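Local coordinates for glycolipid-binding domain-containing protein (Pseudomonas aeruginosa, PDB 2H1T) that probably binds glycolipids and may take part in glycolipid metabolism, though its exact role is unknown, at residues 32-37 and 47-52; 104-109 and 133-138; 111-116 and 175-180. All coordinates share one frame; numbering follows the deposited sequence.

Reading from the N terminus, contact 1 comes first and closes a short hairpin loop, with nine residues between 32-37 and 47-52, inside an antiparallel sheet. Contact 2 opens later at 104-109, and contact 3 opens at 111-116 before contact 2 has closed at 133-138; because contact 3 closes only at 175-180, the two loops cross. Contact 2 pairs parallel strands at one edge of a second, mixed sheet, and contact 3 ties the intervening helix to a turn of that same sheet. Through Leu35, Leu48 and Tyr50 the hairpin packs on the end of the parallel strand pair and the loops after it, at Pro107, Ala136 and Ile105, while Leu52 meets the helix at Phe114.

Contact 1. Residues 32-37 and 47-52; sequences ESQLRA and QLDYRL. With EDO (1,2-ethanediol), chain D.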
loop_
_atom_site.group_PDB
_atom_site.type_symbol
_atom_site.label_atom_id
_atom_site.label_comp_id
_atom_site.label_asym_id
_atom_site.label_seq_id
_atom_site.Cartn_x
_atom_site.Cartn_y
_atom_site.Cartn_z
ATOM N N GLU A 32 6.604 -11.691 12.393
ATOM C CA GLU A 32 5.718 -11.587 11.285
ATOM C C GLU A 32 5.432 -10.125 11.061
ATOM O O GLU A 32 5.189 -9.385 12.029
ATOM C CB GLU A 32 4.449 -12.344 11.601
ATOM C CG GLU A 32 3.666 -12.679 10.352
ATOM C CD GLU A 32 2.234 -13.089 10.632
ATOM O OE1 GLU A 32 1.553 -12.349 11.393
ATOM O OE2 GLU A 32 1.787 -14.135 10.075
ATOM N N SER A 33 5.472 -9.731 9.794
ATOM C CA SER A 33 5.435 -8.353 9.423
ATOM C C SER A 33 4.638 -8.089 8.146
ATOM O O SER A 33 4.553 -8.938 7.259
ATOM C CB SER A 33 6.881 -7.850 9.256
ATOM O OG SER A 33 6.912 -6.495 8.937
ATOM N N GLN A 34 4.022 -6.909 8.121
ATOM C CA GLN A 34 3.325 -6.365 6.984
ATOM C C GLN A 34 3.994 -5.038 6.669
ATOM O O GLN A 34 4.019 -4.120 7.508
ATOM C CB GLN A 34 1.858 -6.087 7.321
ATOM C CG GLN A 34 1.019 -7.324 7.565
ATOM C CD GLN A 34 -0.478 -7.102 7.193
ATOM O OE1 GLN A 34 -0.991 -7.659 6.187
ATOM N NE2 GLN A 34 -1.156 -6.258 7.978
ATOM N N LEU A 35 4.499 -4.928 5.447
ATOM C CA LEU A 35 5.269 -3.770 5.029
ATOM C C LEU A 35 4.613 -3.175 3.785
ATOM O O LEU A 35 4.355 -3.864 2.808
ATOM C CB LEU A 35 6.728 -4.227 4.782
ATOM C CG LEU A 35 7.768 -3.270 4.236
ATOM C CD1 LEU A 35 9.193 -3.858 4.384
ATOM C CD2 LEU A 35 7.497 -2.911 2.793
ATOM N N ARG A 36 4.302 -1.897 3.811
ATOM C CA ARG A 36 3.707 -1.258 2.601
ATOM C C ARG A 36 4.638 -0.175 2.142
ATOM O O ARG A 36 5.174 0.558 2.986
ATOM C CB ARG A 36 2.328 -0.665 2.928
ATOM C CG ARG A 36 1.343 -1.730 3.432
ATOM C CD ARG A 36 -0.011 -1.140 3.762
ATOM N NE ARG A 36 -0.630 -1.758 4.945
ATOM C CZ ARG A 36 -1.887 -2.198 5.034
ATOM N NH1 ARG A 36 -2.689 -2.165 3.996
ATOM N NH2 ARG A 36 -2.337 -2.698 6.173
ATOM N N ALA A 37 4.821 -0.054 0.825
ATOM C CA ALA A 37 5.843 0.811 0.260
ATOM C C ALA A 37 5.616 0.993 -1.239
ATOM O O ALA A 37 4.892 0.219 -1.866
ATOM C CB ALA A 37 7.254 0.243 0.516
ATOM N N GLN A 47 2.498 -4.410 -1.245
ATOM C CA GLN A 47 2.486 -4.840 0.129
ATOM C C GLN A 47 3.249 -6.153 0.202
ATOM O O GLN A 47 2.938 -7.099 -0.546
ATOM C CB GLN A 47 1.087 -5.059 0.673
ATOM C CG GLN A 47 1.113 -5.561 2.145
ATOM C CD GLN A 47 -0.205 -5.405 2.881
ATOM O OE1 GLN A 47 -0.875 -4.363 2.774
ATOM N NE2 GLN A 47 -0.596 -6.445 3.636
ATOM N N LEU A 48 4.195 -6.178 1.148
ATOM C CA LEU A 48 5.012 -7.342 1.447
ATOM C C LEU A 48 4.586 -7.856 2.819
ATOM O O LEU A 48 4.548 -7.104 3.795
ATOM C CB LEU A 48 6.496 -6.956 1.503
ATOM C CG LEU A 48 7.428 -8.116 1.905
ATOM C CD1 LEU A 48 7.375 -9.209 0.871
ATOM C CD2 LEU A 48 8.845 -7.648 2.055
ATOM N N ASP A 49 4.262 -9.131 2.886
ATOM C CA ASP A 49 4.005 -9.841 4.150
ATOM C C ASP A 49 5.133 -10.835 4.290
ATOM O O ASP A 49 5.470 -11.518 3.342
ATOM C CB ASP A 49 2.663 -10.596 4.106
ATOM C CG ASP A 49 1.463 -9.672 3.972
ATOM O OD1 ASP A 49 1.445 -8.606 4.590
ATOM O OD2 ASP A 49 0.521 -10.021 3.222
ATOM N N TYR A 50 5.770 -10.894 5.447
ATOM C CA TYR A 50 6.813 -11.868 5.609
ATOM C C TYR A 50 6.891 -12.422 7.010
ATOM O O TYR A 50 6.433 -11.797 7.963
ATOM C CB TYR A 50 8.156 -11.288 5.156
ATOM C CG TYR A 50 8.807 -10.251 6.084
ATOM C CD1 TYR A 50 9.584 -10.628 7.198
ATOM C CD2 TYR A 50 8.748 -8.885 5.787
ATOM C CE1 TYR A 50 10.184 -9.657 8.016
ATOM C CE2 TYR A 50 9.398 -7.926 6.583
ATOM C CZ TYR A 50 10.113 -8.327 7.683
ATOM O OH TYR A 50 10.741 -7.362 8.459
ATOM N N ARG A 51 7.479 -13.600 7.107
ATOM C CA ARG A 51 7.717 -14.207 8.408
ATOM C C ARG A 51 9.118 -14.762 8.430
ATOM O O ARG A 51 9.514 -15.463 7.493
ATOM C CB ARG A 51 6.661 -15.293 8.685
ATOM C CG ARG A 51 6.928 -16.109 9.991
ATOM C CD ARG A 51 5.888 -17.216 10.251
ATOM N NE ARG A 51 5.770 -18.191 9.160
ATOM C CZ ARG A 51 6.531 -19.280 8.995
ATOM N NH1 ARG A 51 7.536 -19.571 9.837
ATOM N NH2 ARG A 51 6.288 -20.087 7.962
ATOM N N LEU A 52 9.857 -14.440 9.488
ATOM C CA LEU A 52 11.184 -14.997 9.726
ATOM C C LEU A 52 11.193 -15.820 10.994
ATOM O O LEU A 52 10.495 -15.510 11.966
ATOM C CB LEU A 52 12.249 -13.889 9.826
ATOM C CG LEU A 52 12.271 -12.874 8.676
ATOM C CD1 LEU A 52 13.334 -11.785 8.951
ATOM C CD2 LEU A 52 12.468 -13.589 7.330
HETATM C C1 EDO D . 3.148 -14.264 5.120
HETATM O O1 EDO D . 4.417 -14.560 4.532
HETATM C C2 EDO D . 3.148 -14.663 6.592
HETATM O O2 EDO D . 2.386 -13.733 7.399
#
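Gln47 sends its amide across to Arg36 on the neighbouring strand. Its CG is set anti to the backbone N (chi1 178°), and the extended chain beyond carries the amide outward. The carbonyl OE1 lies over one face of the Arg36 guanidinium, 3.1 Å from NH1 of Arg36. With the two planes 65° apart and a poor N-H angle, this is a facial contact and not a hydrogen bond; Arg36 NH2 makes its salt bridge with Glu68 of the second subunit. The other branch of the amide is fixed within its own strand, where Gln47 NE2 donates to the syn side of Asp49 OD1 at 3.1 Å.

On the opposite face of the sheet, Tyr50 meets Ser33. Ser33 CB sits over the Tyr50 ring, 3.8 Å from its centroid and 19° off the ring normal, a CH-pi contact. Both hydroxyls, Ser33 OG and Tyr50 OH, are hydrogen-bonded to Glu22 of the adjoining strand. Leu35 lies farther along this face, with its CB 4.3 Å from CB of Leu48.

The backbones hold these pairs in place. Leu35 N reaches Leu48 O at 2.7 Å, and Leu48 N returns to Leu35 O at 2.9 Å. Ser33 and Tyr50 form the same reciprocal pair. On the Gln47 face, a 1,2-ethanediol molecule, probably from the crystallisation liquor, donates a hydrogen bond from O2 to Glu32 OE2 at 2.8 Å. Hydrogen-bonded pairs at Ser33-Tyr50 and Leu35-Leu48, flanked by non-hydrogen-bonded ones, show antiparallel pairing, and with only nine residues between the segments, strands 30-38 and 45-54 form a beta hairpin.

Contact 2. Residues 104-109 and 133-138; sequences DIWPSP and YIEAPA
Asp104 O accepts a hydrogen bond from Ile134 N of the neighbouring strand, at 2.8 Å and with a nearly straight N-H angle of 170°. The CA of Tyr133 makes a secondary approach to the same Asp104 oxygen, a CA-H...O contact at 3.3 Å. One step on, Trp106 N donates to Ile134 O at 3.0 Å, tilted 25° from the carbonyl plane. Ala136 N then bonds to Trp106 O at 2.9 Å. This alternation, with both strands running the same way, is the parallel pairing of a beta-alpha-beta unit in which helix 113-119 connects strands 102-106 and 126-135. On the face bearing Trp106, Tyr133 and Glu135, Trp106 CG is anti to its backbone N (chi1 166°), and the indole runs beside both neighbours. Tyr133 OH comes within 3.4 Å of Trp106 CB, while Glu135 CG lies 3.6 Å from Trp106 CD1. That phenol is itself held, donating at 2.8 Å from Tyr133 OH to the anti side of Glu135 OE1. Pro107, which follows a cis peptide bond, places its CB over the centre of one indole face. Trp106 NE1 bonds to Glu40, and Trp14 of the second subunit meets the ring with its plane inclined.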
loop_
_atom_site.group_PDB
_atom_site.type_symbol
_atom_site.label_atom_id
_atom_site.label_comp_id
_atom_site.label_asym_id
_atom_site.label_seq_id
_atom_site.Cartn_x
_atom_site.Cartn_y
_atom_site.Cartn_z
ATOM N N ASP A 104 18.916 -9.731 4.923
ATOM C CA ASP A 104 18.715 -8.284 4.949
ATOM C C ASP A 104 17.635 -7.987 3.904
ATOM O O ASP A 104 17.814 -8.229 2.702
ATOM C CB ASP A 104 20.029 -7.570 4.631
ATOM C CG ASP A 104 19.900 -6.048 4.587
ATOM O OD1 ASP A 104 18.765 -5.488 4.711
ATOM O OD2 ASP A 104 20.964 -5.387 4.404
ATOM N N ILE A 105 16.503 -7.499 4.382
ATOM C CA ILE A 105 15.341 -7.191 3.524
ATOM C C ILE A 105 15.364 -5.685 3.387
ATOM O O ILE A 105 15.426 -4.991 4.397
ATOM C CB ILE A 105 13.999 -7.552 4.226
ATOM C CG1 ILE A 105 13.822 -9.071 4.421
ATOM C CG2 ILE A 105 12.832 -7.003 3.410
ATOM C CD1 ILE A 105 12.936 -9.452 5.598
ATOM N N TRP A 106 15.238 -5.190 2.157
ATOM C CA TRP A 106 14.942 -3.758 1.874
ATOM C C TRP A 106 13.473 -3.710 1.460
ATOM O O TRP A 106 13.030 -4.534 0.662
ATOM C CB TRP A 106 15.810 -3.184 0.723
ATOM C CG TRP A 106 15.294 -1.866 0.221
ATOM C CD1 TRP A 106 14.450 -1.632 -0.860
ATOM C CD2 TRP A 106 15.526 -0.577 0.818
ATOM N NE1 TRP A 106 14.141 -0.279 -0.934
ATOM C CE2 TRP A 106 14.798 0.383 0.069
ATOM C CE3 TRP A 106 16.250 -0.153 1.934
ATOM C CZ2 TRP A 106 14.803 1.741 0.389
ATOM C CZ3 TRP A 106 16.256 1.208 2.248
ATOM C CH2 TRP A 106 15.536 2.129 1.479
ATOM N N PRO A 107 12.726 -2.719 1.939
ATOM C CA PRO A 107 13.088 -1.690 2.907
ATOM C C PRO A 107 12.661 -2.016 4.328
ATOM O O PRO A 107 11.519 -1.742 4.717
ATOM C CB PRO A 107 12.311 -0.482 2.381
ATOM C CG PRO A 107 11.110 -1.043 1.766
ATOM C CD PRO A 107 11.411 -2.428 1.316
ATOM N N SER A 108 13.579 -2.551 5.133
ATOM C CA SER A 108 13.236 -2.811 6.539
ATOM C C SER A 108 14.414 -2.677 7.469
ATOM O O SER A 108 15.427 -3.353 7.315
ATOM C CB SER A 108 12.604 -4.178 6.746
ATOM O OG SER A 108 12.389 -4.458 8.132
ATOM N N PRO A 109 14.251 -1.870 8.524
ATOM C CA PRO A 109 15.370 -1.818 9.475
ATOM C C PRO A 109 15.311 -2.945 10.513
ATOM O O PRO A 109 16.227 -3.099 11.367
ATOM C CB PRO A 109 15.179 -0.447 10.117
ATOM C CG PRO A 109 13.743 -0.286 10.152
ATOM C CD PRO A 109 13.183 -0.923 8.893
ATOM N N TYR A 133 20.782 -10.612 0.748
ATOM C CA TYR A 133 20.094 -9.332 0.563
ATOM C C TYR A 133 18.917 -9.602 -0.359
ATOM O O TYR A 133 19.090 -10.117 -1.479
ATOM C CB TYR A 133 21.021 -8.321 -0.070
ATOM C CG TYR A 133 20.347 -7.008 -0.430
ATOM C CD1 TYR A 133 19.917 -6.123 0.575
ATOM C CD2 TYR A 133 20.156 -6.635 -1.762
ATOM C CE1 TYR A 133 19.308 -4.901 0.267
ATOM C CE2 TYR A 133 19.548 -5.414 -2.064
ATOM C CZ TYR A 133 19.128 -4.563 -1.055
ATOM O OH TYR A 133 18.507 -3.368 -1.416
ATOM N N ILE A 134 17.729 -9.245 0.114
ATOM C CA ILE A 134 16.461 -9.478 -0.614
ATOM C C ILE A 134 15.736 -8.127 -0.652
ATOM O O ILE A 134 15.320 -7.598 0.376
ATOM C CB ILE A 134 15.578 -10.530 0.120
ATOM C CG1 ILE A 134 16.398 -11.782 0.397
ATOM C CG2 ILE A 134 14.298 -10.878 -0.730
ATOM C CD1 ILE A 134 15.763 -12.794 1.351
ATOM N N GLU A 135 15.623 -7.584 -1.854
ATOM C CA GLU A 135 15.036 -6.271 -2.093
ATOM C C GLU A 135 13.623 -6.448 -2.590
ATOM O O GLU A 135 13.402 -7.018 -3.677
ATOM C CB GLU A 135 15.904 -5.517 -3.088
ATOM C CG GLU A 135 15.596 -4.089 -3.271
ATOM C CD GLU A 135 16.526 -3.445 -4.312
ATOM O OE1 GLU A 135 17.764 -3.367 -4.081
ATOM O OE2 GLU A 135 15.997 -3.002 -5.346
ATOM N N ALA A 136 12.655 -5.963 -1.803
ATOM C CA ALA A 136 11.277 -5.912 -2.293
ATOM C C ALA A 136 11.161 -4.772 -3.324
ATOM O O ALA A 136 11.862 -3.764 -3.213
ATOM C CB ALA A 136 10.292 -5.670 -1.136
ATOM N N PRO A 137 10.208 -4.891 -4.267
ATOM C CA PRO A 137 9.229 -5.995 -4.410
ATOM C C PRO A 137 9.656 -7.255 -5.186
ATOM O O PRO A 137 8.915 -8.238 -5.189
ATOM C CB PRO A 137 8.053 -5.298 -5.128
ATOM C CG PRO A 137 8.675 -4.215 -5.919
ATOM C CD PRO A 137 9.926 -3.790 -5.212
ATOM N N ALA A 138 10.816 -7.249 -5.837
ATOM C CA ALA A 138 11.147 -8.352 -6.745
ATOM C C ALA A 138 11.563 -9.624 -6.028
ATOM O O ALA A 138 11.404 -10.693 -6.596
ATOM C CB ALA A 138 12.197 -7.955 -7.715
#

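Contact 3. Residues 111-116 and 175-180; sequences TNTFPI and QGLVID
Thr113 faces Gly176, and its side chain can be followed atom by atom. CB, which points toward the other segment, already stands 3.5 Å from Gly176 O. There the side chain forks. The methyl branch, CG2, packs on the same peptide, 3.6 Å from Gly176 O, and comes near Gln175 O as well. The hydroxyl branch, OG1, is anti to the carbonyl carbon and beside the backbone N (chi1 -64°), and this turns it to Gly176, where Thr113 OG1 donates to Gly176 O at 2.7 Å, the direct hydrogen bond between the segments. The donor stands well above the carbonyl plane, 44° out of it. OG1 also accepts a hydrogen bond from a water 2.7 Å from Thr113 OG1, and that water accepts one from Val178 N at 2.9 Å. The hydroxyl therefore reaches two successive parts of the opposite segment, one directly and one through the solvent molecule. Leu177 CD1 flanks it, 3.7 Å from Thr113 OG1.

The contact sets the N-terminal part of helix 113-119, the helix of the beta-alpha-beta unit, against the turn between antiparallel strands 167-172 and 178-181. Asp173 OD1 shapes that turn by accepting hydrogen bonds from the backbone N of both Gln175 and Leu177. Gly176 takes a positive phi of 88°, a conformation in which a side chain would jam against the preceding carbonyl, and Ile116 is a tight neighbour on the side where a CB would point. Beyond the turn, Ile179 and Asp180 both face Leu171 in a classic beta bulge.

An apolar contact flanks the polar centre, Asn112 CB meeting Val178 CG2 at 4.0 Å. Separately, the Ile116 CD1 methyl lies near the Gly176 carbonyl, 4.2 Å from Gly176 O. Val178 O accepts a hydrogen bond from Trp10 NE1 of the second subunit.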
loop_
_atom_site.group_PDB
_atom_site.type_symbol
_atom_site.label_atom_id
_atom_site.label_comp_id
_atom_site.label_asym_id
_atom_site.label_seq_id
_atom_site.Cartn_x
_atom_site.Cartn_y
_atom_site.Cartn_z
ATOM N N THR A 111 15.868 -6.081 9.960
ATOM C CA THR A 111 16.870 -7.112 9.744
ATOM C C THR A 111 18.273 -6.779 10.258
ATOM O O THR A 111 19.083 -7.666 10.448
ATOM C CB THR A 111 16.905 -7.571 8.267
ATOM O OG1 THR A 111 17.129 -6.453 7.382
ATOM C CG2 THR A 111 15.589 -8.267 7.922
ATOM N N ASN A 112 18.526 -5.509 10.569
ATOM C CA ASN A 112 19.783 -5.108 11.202
ATOM C C ASN A 112 19.954 -5.753 12.592
ATOM O O ASN A 112 21.058 -5.869 13.107
ATOM C CB ASN A 112 19.832 -3.595 11.331
ATOM C CG ASN A 112 19.899 -2.880 9.987
ATOM O OD1 ASN A 112 18.878 -2.440 9.449
ATOM N ND2 ASN A 112 21.065 -2.844 9.413
ATOM N N THR A 113 18.844 -6.180 13.182
ATOM C CA THR A 113 18.870 -6.832 14.487
ATOM C C THR A 113 19.591 -8.170 14.463
ATOM O O THR A 113 20.277 -8.515 15.421
ATOM C CB THR A 113 17.440 -6.979 15.005
ATOM O OG1 THR A 113 16.914 -5.674 15.200
ATOM C CG2 THR A 113 17.381 -7.721 16.340
ATOM N N PHE A 114 19.576 -8.853 13.330
ATOM C CA PHE A 114 20.167 -10.200 13.266
ATOM C C PHE A 114 21.652 -10.203 13.532
ATOM O O PHE A 114 22.073 -10.902 14.464
ATOM C CB PHE A 114 19.770 -10.926 11.976
ATOM C CG PHE A 114 18.306 -11.295 11.960
ATOM C CD1 PHE A 114 17.835 -12.347 12.757
ATOM C CD2 PHE A 114 17.385 -10.551 11.247
ATOM C CE1 PHE A 114 16.487 -12.695 12.785
ATOM C CE2 PHE A 114 16.016 -10.881 11.296
ATOM C CZ PHE A 114 15.568 -11.930 12.073
ATOM N N PRO A 115 22.455 -9.448 12.732
ATOM C CA PRO A 115 23.889 -9.467 13.042
ATOM C C PRO A 115 24.197 -8.959 14.444
ATOM O O PRO A 115 25.067 -9.511 15.114
ATOM C CB PRO A 115 24.511 -8.589 11.957
ATOM C CG PRO A 115 23.519 -8.621 10.824
ATOM C CD PRO A 115 22.171 -8.690 11.510
ATOM N N ILE A 116 23.442 -7.953 14.901
ATOM C CA ILE A 116 23.638 -7.416 16.237
ATOM C C ILE A 116 23.456 -8.489 17.299
ATOM O O ILE A 116 24.288 -8.634 18.170
ATOM C CB ILE A 116 22.735 -6.205 16.490
ATOM C CG1 ILE A 116 23.234 -5.037 15.632
ATOM C CG2 ILE A 116 22.792 -5.734 17.959
ATOM C CD1 ILE A 116 22.178 -3.964 15.416
ATOM N N GLN A 175 17.274 -4.555 23.093
ATOM C CA GLN A 175 17.081 -5.827 22.415
ATOM C C GLN A 175 17.682 -5.828 20.997
ATOM O O GLN A 175 17.589 -6.812 20.255
ATOM C CB GLN A 175 15.585 -6.186 22.395
ATOM C CG GLN A 175 14.986 -6.525 23.784
ATOM C CD GLN A 175 14.803 -5.296 24.670
ATOM O OE1 GLN A 175 14.339 -4.249 24.190
ATOM N NE2 GLN A 175 15.199 -5.402 25.983
ATOM N N GLY A 176 18.272 -4.707 20.595
ATOM C CA GLY A 176 18.939 -4.642 19.305
ATOM C C GLY A 176 17.998 -4.245 18.197
ATOM O O GLY A 176 18.355 -4.305 17.036
ATOM N N LEU A 177 16.787 -3.814 18.561
ATOM C CA LEU A 177 15.857 -3.278 17.592
ATOM C C LEU A 177 16.192 -1.819 17.279
ATOM O O LEU A 177 16.392 -1.006 18.166
ATOM C CB LEU A 177 14.395 -3.427 18.038
ATOM C CG LEU A 177 13.716 -4.789 18.112
ATOM C CD1 LEU A 177 13.585 -5.429 16.697
ATOM C CD2 LEU A 177 14.343 -5.738 19.099
ATOM N N VAL A 178 16.195 -1.507 15.994
ATOM C CA VAL A 178 16.478 -0.186 15.512
ATOM C C VAL A 178 15.429 0.833 16.011
ATOM O O VAL A 178 14.193 0.646 15.842
ATOM C CB VAL A 178 16.591 -0.152 13.952
ATOM C CG1 VAL A 178 16.673 1.259 13.447
ATOM C CG2 VAL A 178 17.773 -0.951 13.455
ATOM N N ILE A 179 15.928 1.887 16.634
ATOM C CA ILE A 179 15.144 3.093 16.924
ATOM C C ILE A 179 15.218 4.052 15.723
ATOM O O ILE A 179 14.184 4.402 15.119
ATOM C CB ILE A 179 15.649 3.791 18.256
ATOM C CG1 ILE A 179 15.556 2.806 19.419
ATOM C CG2 ILE A 179 14.779 5.047 18.634
ATOM C CD1 ILE A 179 16.117 3.362 20.748
ATOM N N ASP A 180 16.435 4.489 15.414
ATOM C CA ASP A 180 16.711 5.408 14.304
ATOM C C ASP A 180 17.723 4.796 13.376
ATOM O O ASP A 180 18.770 4.369 13.779
ATOM C CB ASP A 180 17.233 6.742 14.758
ATOM C CG ASP A 180 16.219 7.540 15.525
ATOM O OD1 ASP A 180 15.017 7.500 15.153
ATOM O OD2 ASP A 180 16.622 8.222 16.494
HETATM O O HOH W 1 15.677 -3.530 14.009
#